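Long-range contact in extracellular ligand-binding receptor (Desulfohalobium retbaense DSM 5692, PDB 5ERE), which probably senses small extracellular molecules, holding 2-oxo-4-methylpentanoic acid in a leucine-binding-protein-like region and cytosine in a Cache-type sensor region: residues S400-I412 and V422-V434. Numbering follows the deposited sequence.
Sequences SVIGEDISGQEQI and VLSQAIKMVEGFV. With CYT (6-aminopyrimidin-2(1H)-one), chain C.
Gln411 lies against Ser424, and following its side chain outward shows how one residue can tie a helix start to a ligand site. CB meets Ser424 CB at 3.6 Å and, on its other flank, the methyl Val422 CG2. CG continues over Ser424 CB, and the chain then bends (chi2 -76°), which turns the amide along the segment 422-434 and toward the ligand. At the tip the two amide atoms part company: OE1 rests 3.4 Å from the methyl Ile427 CD1, a buried oxygen for which the model offers no polar partner, while NE2 donates to Gln409 OE1 (2.9 Å) in the carbonyl plane and also binds Asp437. With an alanine here, Gln409 OE1 and Asp437 would probably both lose their amide donor, a gap would open beside Ile427 CD1, and the Gln409 amide would be freer to turn.

That amide is first-shell. Its NE2 donates almost straight, at 171°, to cytosine O2, which the backbone N of Val430 grips as well; cytosine N3 and N4 donate to Glu431 OE1 and OE2 respectively, with OE2 also taking a bond from Asn380. The selenium of the selenomethionine Met429 lies 3.4 Å from cytosine C2, and Ile406 CD1 touches the ring at C6. Beyond the ligand Val430 closes the contact, its CG1 against Ile406 CG2 and Glu404 OE1, its CG2 4.0 Å from Val401 CG1.

At the helix start, Glu410 OE1 receives Gln425 N (3.1 Å), on its anti side and 29° out of the carboxylate plane, while OE2 pairs with Arg414. The loop of Ile406, Gln409 at the helix N-cap and the turn at Met429-Glu431 thus hold the base, with Gln411 as second shell, against the antiparallel sheet to which strands 422-423 and 427-428 belong, consistent with the ligand pocket of a Cache (PAS-like) sensor domain.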
ATOM      1  N   SER A 400     -38.463 -10.839   3.519  1.00 49.46           N
ATOM      2  CA  SER A 400     -38.768 -12.140   2.946  1.00 50.70           C
ATOM      3  C   SER A 400     -38.102 -13.314   3.696  1.00 53.40           C
ATOM      4  O   SER A 400     -38.592 -14.435   3.650  1.00 56.46           O
ATOM      5  CB  SER A 400     -38.360 -12.150   1.485  1.00 47.15           C
ATOM      6  OG  SER A 400     -36.967 -12.040   1.347  1.00 56.13           O
ATOM      7  N   VAL A 401     -37.010 -13.066   4.411  1.00 45.38           N
ATOM      8  CA  VAL A 401     -36.370 -14.173   5.132  1.00 50.87           C
ATOM      9  C   VAL A 401     -37.192 -14.537   6.370  1.00 49.24           C
ATOM     10  O   VAL A 401     -37.000 -15.590   6.939  1.00 44.44           O
ATOM     11  CB  VAL A 401     -34.902 -13.840   5.522  1.00 44.79           C
ATOM     12  CG1 VAL A 401     -34.154 -13.367   4.293  1.00 52.31           C
ATOM     13  CG2 VAL A 401     -34.839 -12.781   6.626  1.00 44.16           C
ATOM     14  N   ILE A 402     -38.134 -13.691   6.778  1.00 51.99           N
ATOM     15  CA  ILE A 402     -38.937 -14.031   7.953  1.00 51.14           C
ATOM     16  C   ILE A 402     -39.751 -15.272   7.645  1.00 53.72           C
ATOM     17  O   ILE A 402     -40.289 -15.420   6.555  1.00 54.87           O
ATOM     18  CB  ILE A 402     -39.854 -12.883   8.392  1.00 47.87           C
ATOM     19  CG1 ILE A 402     -39.020 -11.758   9.030  1.00 54.29           C
ATOM     20  CG2 ILE A 402     -40.894 -13.384   9.385  1.00 45.45           C
ATOM     21  CD1 ILE A 402     -39.752 -10.437   9.170  1.00 52.14           C
ATOM     22  N   GLY A 403     -39.774 -16.193   8.602  1.00 47.26           N
ATOM     23  CA  GLY A 403     -40.417 -17.481   8.414  1.00 49.90           C
ATOM     24  C   GLY A 403     -39.495 -18.576   7.910  1.00 49.09           C
ATOM     25  O   GLY A 403     -39.855 -19.753   7.908  1.00 53.95           O
ATOM     26  N   GLU A 404     -38.307 -18.213   7.457  1.00 53.99           N
ATOM     27  CA  GLU A 404     -37.365 -19.225   7.003  1.00 55.21           C
ATOM     28  C   GLU A 404     -36.882 -20.143   8.144  1.00 55.53           C
ATOM     29  O   GLU A 404     -36.503 -19.675   9.221  1.00 52.91           O
ATOM     30  CB  GLU A 404     -36.181 -18.556   6.310  1.00 59.74           C
ATOM     31  CG  GLU A 404     -36.498 -18.058   4.895  1.00 66.54           C
ATOM     32  CD  GLU A 404     -36.337 -19.133   3.830  1.00 66.02           C
ATOM     33  OE1 GLU A 404     -36.025 -20.293   4.180  1.00 70.91           O
ATOM     34  OE2 GLU A 404     -36.517 -18.814   2.640  1.00 70.04           O
ATOM     35  N   ASP A 405     -36.923 -21.451   7.887  1.00 52.25           N
ATOM     36  CA  ASP A 405     -36.440 -22.487   8.820  1.00 64.52           C
ATOM     37  C   ASP A 405     -34.944 -22.681   8.632  1.00 55.77           C
ATOM     38  O   ASP A 405     -34.518 -23.186   7.595  1.00 52.51           O
ATOM     39  CB  ASP A 405     -37.193 -23.812   8.579  1.00 67.72           C
ATOM     40  CG  ASP A 405     -36.693 -24.986   9.437  1.00 62.51           C
ATOM     41  OD1 ASP A 405     -35.878 -24.838  10.390  1.00 54.64           O
ATOM     42  OD2 ASP A 405     -37.158 -26.105   9.148  1.00 67.50           O
ATOM     43  N   ILE A 406     -34.154 -22.263   9.621  1.00 55.56           N
ATOM     44  CA  ILE A 406     -32.693 -22.444   9.581  1.00 57.97           C
ATOM     45  C   ILE A 406     -32.244 -23.378  10.718  1.00 52.38           C
ATOM     46  O   ILE A 406     -31.094 -23.311  11.182  1.00 46.09           O
ATOM     47  CB  ILE A 406     -31.965 -21.068   9.660  1.00 46.82           C
ATOM     48  CG1 ILE A 406     -32.233 -20.388  11.012  1.00 47.62           C
ATOM     49  CG2 ILE A 406     -32.442 -20.145   8.499  1.00 43.88           C
ATOM     50  CD1 ILE A 406     -31.416 -19.156  11.249  1.00 41.54           C
ATOM     51  N   SER A 407     -33.158 -24.238  11.170  1.00 50.56           N
ATOM     52  CA  SER A 407     -32.895 -25.131  12.306  1.00 54.03           C
ATOM     53  C   SER A 407     -31.829 -26.200  11.986  1.00 46.00           C
ATOM     54  O   SER A 407     -31.292 -26.823  12.899  1.00 56.41           O
ATOM     55  CB  SER A 407     -34.184 -25.821  12.772  1.00 53.20           C
ATOM     56  OG  SER A 407     -34.682 -26.704  11.791  1.00 52.92           O
ATOM     57  N   GLY A 408     -31.539 -26.379  10.698  1.00 43.65           N
ATOM     58  CA  GLY A 408     -30.560 -27.342  10.207  1.00 44.49           C
ATOM     59  C   GLY A 408     -29.193 -26.726   9.933  1.00 46.18           C
ATOM     60  O   GLY A 408     -28.261 -27.426   9.564  1.00 43.08           O
ATOM     61  N   GLN A 409     -29.048 -25.416  10.128  1.00 42.86           N
ATOM     62  CA  GLN A 409     -27.744 -24.788   9.936  1.00 43.17           C
ATOM     63  C   GLN A 409     -26.811 -25.195  11.098  1.00 37.10           C
ATOM     64  O   GLN A 409     -27.211 -25.227  12.264  1.00 47.12           O
ATOM     65  CB  GLN A 409     -27.882 -23.262   9.811  1.00 43.43           C
ATOM     66  CG  GLN A 409     -28.597 -22.842   8.515  1.00 36.01           C
ATOM     67  CD  GLN A 409     -28.616 -21.326   8.253  1.00 40.38           C
ATOM     68  OE1 GLN A 409     -28.083 -20.520   9.024  1.00 43.44           O
ATOM     69  NE2 GLN A 409     -29.265 -20.943   7.169  1.00 47.74           N
ATOM     70  N   GLU A 410     -25.577 -25.516  10.768  1.00 37.72           N
ATOM     71  CA  GLU A 410     -24.689 -26.163  11.755  1.00 45.33           C
ATOM     72  C   GLU A 410     -24.528 -25.308  13.042  1.00 41.72           C
ATOM     73  O   GLU A 410     -24.575 -25.841  14.151  1.00 42.35           O
ATOM     74  CB  GLU A 410     -23.330 -26.482  11.108  1.00 39.23           C
ATOM     75  CG  GLU A 410     -22.418 -25.297  10.761  1.00 38.49           C
ATOM     76  CD  GLU A 410     -21.625 -24.798  11.968  1.00 50.80           C
ATOM     77  OE1 GLU A 410     -21.209 -23.619  11.961  1.00 47.91           O
ATOM     78  OE2 GLU A 410     -21.430 -25.583  12.930  1.00 46.30           O
ATOM     79  N   GLN A 411     -24.390 -23.987  12.899  1.00 39.97           N
ATOM     80  CA  GLN A 411     -24.234 -23.101  14.071  1.00 44.37           C
ATOM     81  C   GLN A 411     -25.494 -23.019  14.917  1.00 40.36           C
ATOM     82  O   GLN A 411     -25.418 -22.815  16.133  1.00 41.46           O
ATOM     83  CB  GLN A 411     -23.805 -21.689  13.647  1.00 39.49           C
ATOM     84  CG  GLN A 411     -24.920 -20.711  13.194  1.00 44.88           C
ATOM     85  CD  GLN A 411     -25.425 -21.024  11.791  1.00 38.87           C
ATOM     86  OE1 GLN A 411     -25.135 -22.078  11.246  1.00 46.75           O
ATOM     87  NE2 GLN A 411     -26.122 -20.069  11.180  1.00 39.46           N
ATOM     88  N   ILE A 412     -26.650 -23.176  14.274  1.00 38.79           N
ATOM     89  CA  ILE A 412     -27.941 -23.059  14.937  1.00 41.65           C
ATOM     90  C   ILE A 412     -28.177 -24.306  15.798  1.00 46.27           C
ATOM     91  O   ILE A 412     -28.701 -24.240  16.907  1.00 39.55           O
ATOM     92  CB  ILE A 412     -29.110 -22.897  13.907  1.00 41.86           C
ATOM     93  CG1 ILE A 412     -29.016 -21.569  13.154  1.00 41.04           C
ATOM     94  CG2 ILE A 412     -30.471 -23.060  14.580  1.00 37.45           C
ATOM     95  CD1 ILE A 412     -29.196 -20.347  14.000  1.00 43.27           C
ATOM     96  N   VAL A 422     -22.404 -18.678  19.305  1.00 38.91           N
ATOM     97  CA  VAL A 422     -21.689 -19.404  18.247  1.00 36.72           C
ATOM     98  C   VAL A 422     -21.239 -18.439  17.147  1.00 35.52           C
ATOM     99  O   VAL A 422     -21.816 -17.344  16.958  1.00 37.81           O
ATOM    100  CB  VAL A 422     -22.565 -20.519  17.649  1.00 42.99           C
ATOM    101  CG1 VAL A 422     -22.892 -21.578  18.705  1.00 45.41           C
ATOM    102  CG2 VAL A 422     -23.883 -19.949  17.049  1.00 37.35           C
ATOM    103  N   LEU A 423     -20.173 -18.823  16.450  1.00 34.81           N
ATOM    104  CA  LEU A 423     -19.769 -18.196  15.198  1.00 29.38           C
ATOM    105  C   LEU A 423     -19.843 -19.296  14.175  1.00 41.01           C
ATOM    106  O   LEU A 423     -19.245 -20.346  14.388  1.00 34.52           O
ATOM    107  CB  LEU A 423     -18.352 -17.585  15.271  1.00 29.51           C
ATOM    108  CG  LEU A 423     -17.870 -16.853  14.000  1.00 31.17           C
ATOM    109  CD1 LEU A 423     -18.683 -15.534  13.769  1.00 34.67           C
ATOM    110  CD2 LEU A 423     -16.398 -16.554  14.029  1.00 29.73           C
ATOM    111  N   SER A 424     -20.565 -19.082  13.069  1.00 30.85           N
ATOM    112  CA  SER A 424     -20.727 -20.161  12.095  1.00 34.29           C
ATOM    113  C   SER A 424     -19.478 -20.352  11.237  1.00 36.91           C
ATOM    114  O   SER A 424     -18.618 -19.475  11.134  1.00 33.51           O
ATOM    115  CB  SER A 424     -21.940 -19.907  11.174  1.00 34.94           C
ATOM    116  OG  SER A 424     -21.652 -18.914  10.205  1.00 34.01           O
ATOM    117  N   GLN A 425     -19.383 -21.532  10.628  1.00 33.81           N
ATOM    118  CA  GLN A 425     -18.526 -21.748   9.476  1.00 37.74           C
ATOM    119  C   GLN A 425     -19.102 -20.927   8.323  1.00 39.63           C
ATOM    120  O   GLN A 425     -20.227 -20.499   8.412  1.00 34.95           O
ATOM    121  CB  GLN A 425     -18.513 -23.233   9.074  1.00 39.14           C
ATOM    122  CG  GLN A 425     -18.159 -24.221  10.143  1.00 43.21           C
ATOM    123  CD  GLN A 425     -16.712 -24.090  10.625  1.00 54.01           C
ATOM    124  OE1 GLN A 425     -15.859 -23.505   9.945  1.00 54.34           O
ATOM    125  NE2 GLN A 425     -16.435 -24.632  11.805  1.00 61.19           N
ATOM    126  N   ALA A 426     -18.355 -20.764   7.237  1.00 36.49           N
ATOM    127  CA  ALA A 426     -18.862 -20.085   6.035  1.00 38.80           C
ATOM    128  C   ALA A 426     -19.817 -20.989   5.254  1.00 41.57           C
ATOM    129  O   ALA A 426     -19.389 -21.935   4.609  1.00 36.32           O
ATOM    130  CB  ALA A 426     -17.702 -19.656   5.163  1.00 39.06           C
ATOM    131  N   ILE A 427     -21.111 -20.726   5.352  1.00 40.68           N
ATOM    132  CA  ILE A 427     -22.125 -21.621   4.802  1.00 40.52           C
ATOM    133  C   ILE A 427     -23.093 -20.777   3.991  1.00 40.56           C
ATOM    134  O   ILE A 427     -23.104 -19.557   4.111  1.00 41.54           O
ATOM    135  CB  ILE A 427     -22.906 -22.410   5.906  1.00 34.36           C
ATOM    136  CG1 ILE A 427     -23.610 -21.424   6.884  1.00 44.74           C
ATOM    137  CG2 ILE A 427     -21.974 -23.381   6.681  1.00 42.14           C
ATOM    138  CD1 ILE A 427     -24.568 -22.094   7.889  1.00 40.29           C
ATOM    139  N   LYS A 428     -23.896 -21.431   3.163  1.00 37.23           N
ATOM    140  CA  LYS A 428     -24.898 -20.734   2.342  1.00 44.79           C
ATOM    141  C   LYS A 428     -26.053 -20.246   3.223  1.00 42.64           C
ATOM    142  O   LYS A 428     -26.678 -21.005   3.965  1.00 39.75           O
ATOM    143  CB  LYS A 428     -25.402 -21.649   1.216  1.00 47.10           C
ATOM    144  CG  LYS A 428     -26.412 -20.997   0.244  1.00 60.08           C
ATOM    145  CD  LYS A 428     -25.761 -20.009  -0.733  1.00 62.88           C
ATOM    146  CE  LYS A 428     -26.783 -19.445  -1.728  1.00 72.01           C
ATOM    147  NZ  LYS A 428     -27.253 -20.441  -2.748  1.00 80.22           N
HETATM  148  N   MSE A 429     -26.310 -18.951   3.162  1.00 40.73           N
HETATM  149  CA  MSE A 429     -27.353 -18.338   3.967  1.00 41.70           C
HETATM  150  C   MSE A 429     -28.643 -18.187   3.121  1.00 45.51           C
HETATM  151  O   MSE A 429     -28.555 -18.146   1.896  1.00 45.88           O
HETATM  152  CB  MSE A 429     -26.861 -16.987   4.471  1.00 36.00           C
HETATM  153  CG  MSE A 429     -25.575 -17.056   5.279  1.00 43.46           C
HETATM  154 SE   MSE A 429     -25.889 -17.922   7.012  0.80 55.21          SE
HETATM  155  CE  MSE A 429     -24.018 -18.027   7.637  1.00 52.71           C
ATOM    156  N   VAL A 430     -29.816 -18.085   3.759  1.00 46.60           N
ATOM    157  CA  VAL A 430     -31.083 -17.901   3.008  1.00 51.14           C
ATOM    158  C   VAL A 430     -31.063 -16.631   2.180  1.00 52.03           C
ATOM    159  O   VAL A 430     -31.809 -16.508   1.197  1.00 50.37           O
ATOM    160  CB  VAL A 430     -32.340 -17.856   3.925  1.00 47.50           C
ATOM    161  CG1 VAL A 430     -32.588 -19.195   4.572  1.00 52.68           C
ATOM    162  CG2 VAL A 430     -32.242 -16.756   4.973  1.00 50.63           C
ATOM    163  N   GLU A 431     -30.212 -15.686   2.590  1.00 44.30           N
ATOM    164  CA  GLU A 431     -30.064 -14.417   1.891  1.00 48.72           C
ATOM    165  C   GLU A 431     -29.436 -14.548   0.502  1.00 44.19           C
ATOM    166  O   GLU A 431     -29.471 -13.592  -0.268  1.00 43.28           O
ATOM    167  CB  GLU A 431     -29.233 -13.451   2.744  1.00 43.92           C
ATOM    168  CG  GLU A 431     -29.975 -12.910   3.946  1.00 42.19           C
ATOM    169  CD  GLU A 431     -30.024 -13.812   5.159  1.00 41.31           C
ATOM    170  OE1 GLU A 431     -29.466 -14.954   5.168  1.00 46.89           O
ATOM    171  OE2 GLU A 431     -30.650 -13.358   6.136  1.00 40.70           O
ATOM    172  N   GLY A 432     -28.860 -15.720   0.201  1.00 44.78           N
ATOM    173  CA  GLY A 432     -28.354 -16.034  -1.127  1.00 47.68           C
ATOM    174  C   GLY A 432     -26.848 -16.031  -1.347  1.00 46.20           C
ATOM    175  O   GLY A 432     -26.399 -15.939  -2.487  1.00 44.86           O
ATOM    176  N   PHE A 433     -26.056 -16.112  -0.280  1.00 46.86           N
ATOM    177  CA  PHE A 433     -24.606 -16.141  -0.449  1.00 44.46           C
ATOM    178  C   PHE A 433     -23.936 -16.929   0.678  1.00 42.60           C
ATOM    179  O   PHE A 433     -24.553 -17.212   1.715  1.00 40.20           O
ATOM    180  CB  PHE A 433     -24.053 -14.708  -0.550  1.00 40.46           C
ATOM    181  CG  PHE A 433     -24.231 -13.872   0.716  1.00 38.12           C
ATOM    182  CD1 PHE A 433     -23.282 -13.936   1.752  1.00 41.44           C
ATOM    183  CD2 PHE A 433     -25.336 -13.055   0.882  1.00 39.31           C
ATOM    184  CE1 PHE A 433     -23.428 -13.176   2.917  1.00 37.69           C
ATOM    185  CE2 PHE A 433     -25.492 -12.286   2.058  1.00 41.80           C
ATOM    186  CZ  PHE A 433     -24.539 -12.356   3.070  1.00 44.64           C
ATOM    187  N   VAL A 434     -22.687 -17.308   0.451  1.00 37.84           N
ATOM    188  CA  VAL A 434     -21.892 -18.010   1.462  1.00 41.09           C
ATOM    189  C   VAL A 434     -21.385 -16.958   2.453  1.00 38.94           C
ATOM    190  O   VAL A 434     -20.606 -16.071   2.082  1.00 39.09           O
ATOM    191  CB  VAL A 434     -20.731 -18.758   0.832  1.00 35.05           C
ATOM    192  CG1 VAL A 434     -19.909 -19.493   1.846  1.00 40.88           C
ATOM    193  CG2 VAL A 434     -21.265 -19.752  -0.195  1.00 39.17           C
TER
HETATM  194  N3  CYT C 602     -29.403 -15.978   7.669  1.00 38.76           N
HETATM  195  C4  CYT C 602     -29.277 -15.220   8.758  1.00 48.02           C
HETATM  196  N1  CYT C 602     -28.787 -17.894   8.944  1.00 36.99           N
HETATM  197  C2  CYT C 602     -29.166 -17.321   7.723  1.00 40.44           C
HETATM  198  O2  CYT C 602     -29.243 -18.043   6.704  1.00 35.81           O
HETATM  199  N4  CYT C 602     -29.542 -13.889   8.636  1.00 39.66           N
HETATM  200  C5  CYT C 602     -28.890 -15.786  10.023  1.00 45.24           C
HETATM  201  C6  CYT C 602     -28.657 -17.109  10.072  1.00 42.06           C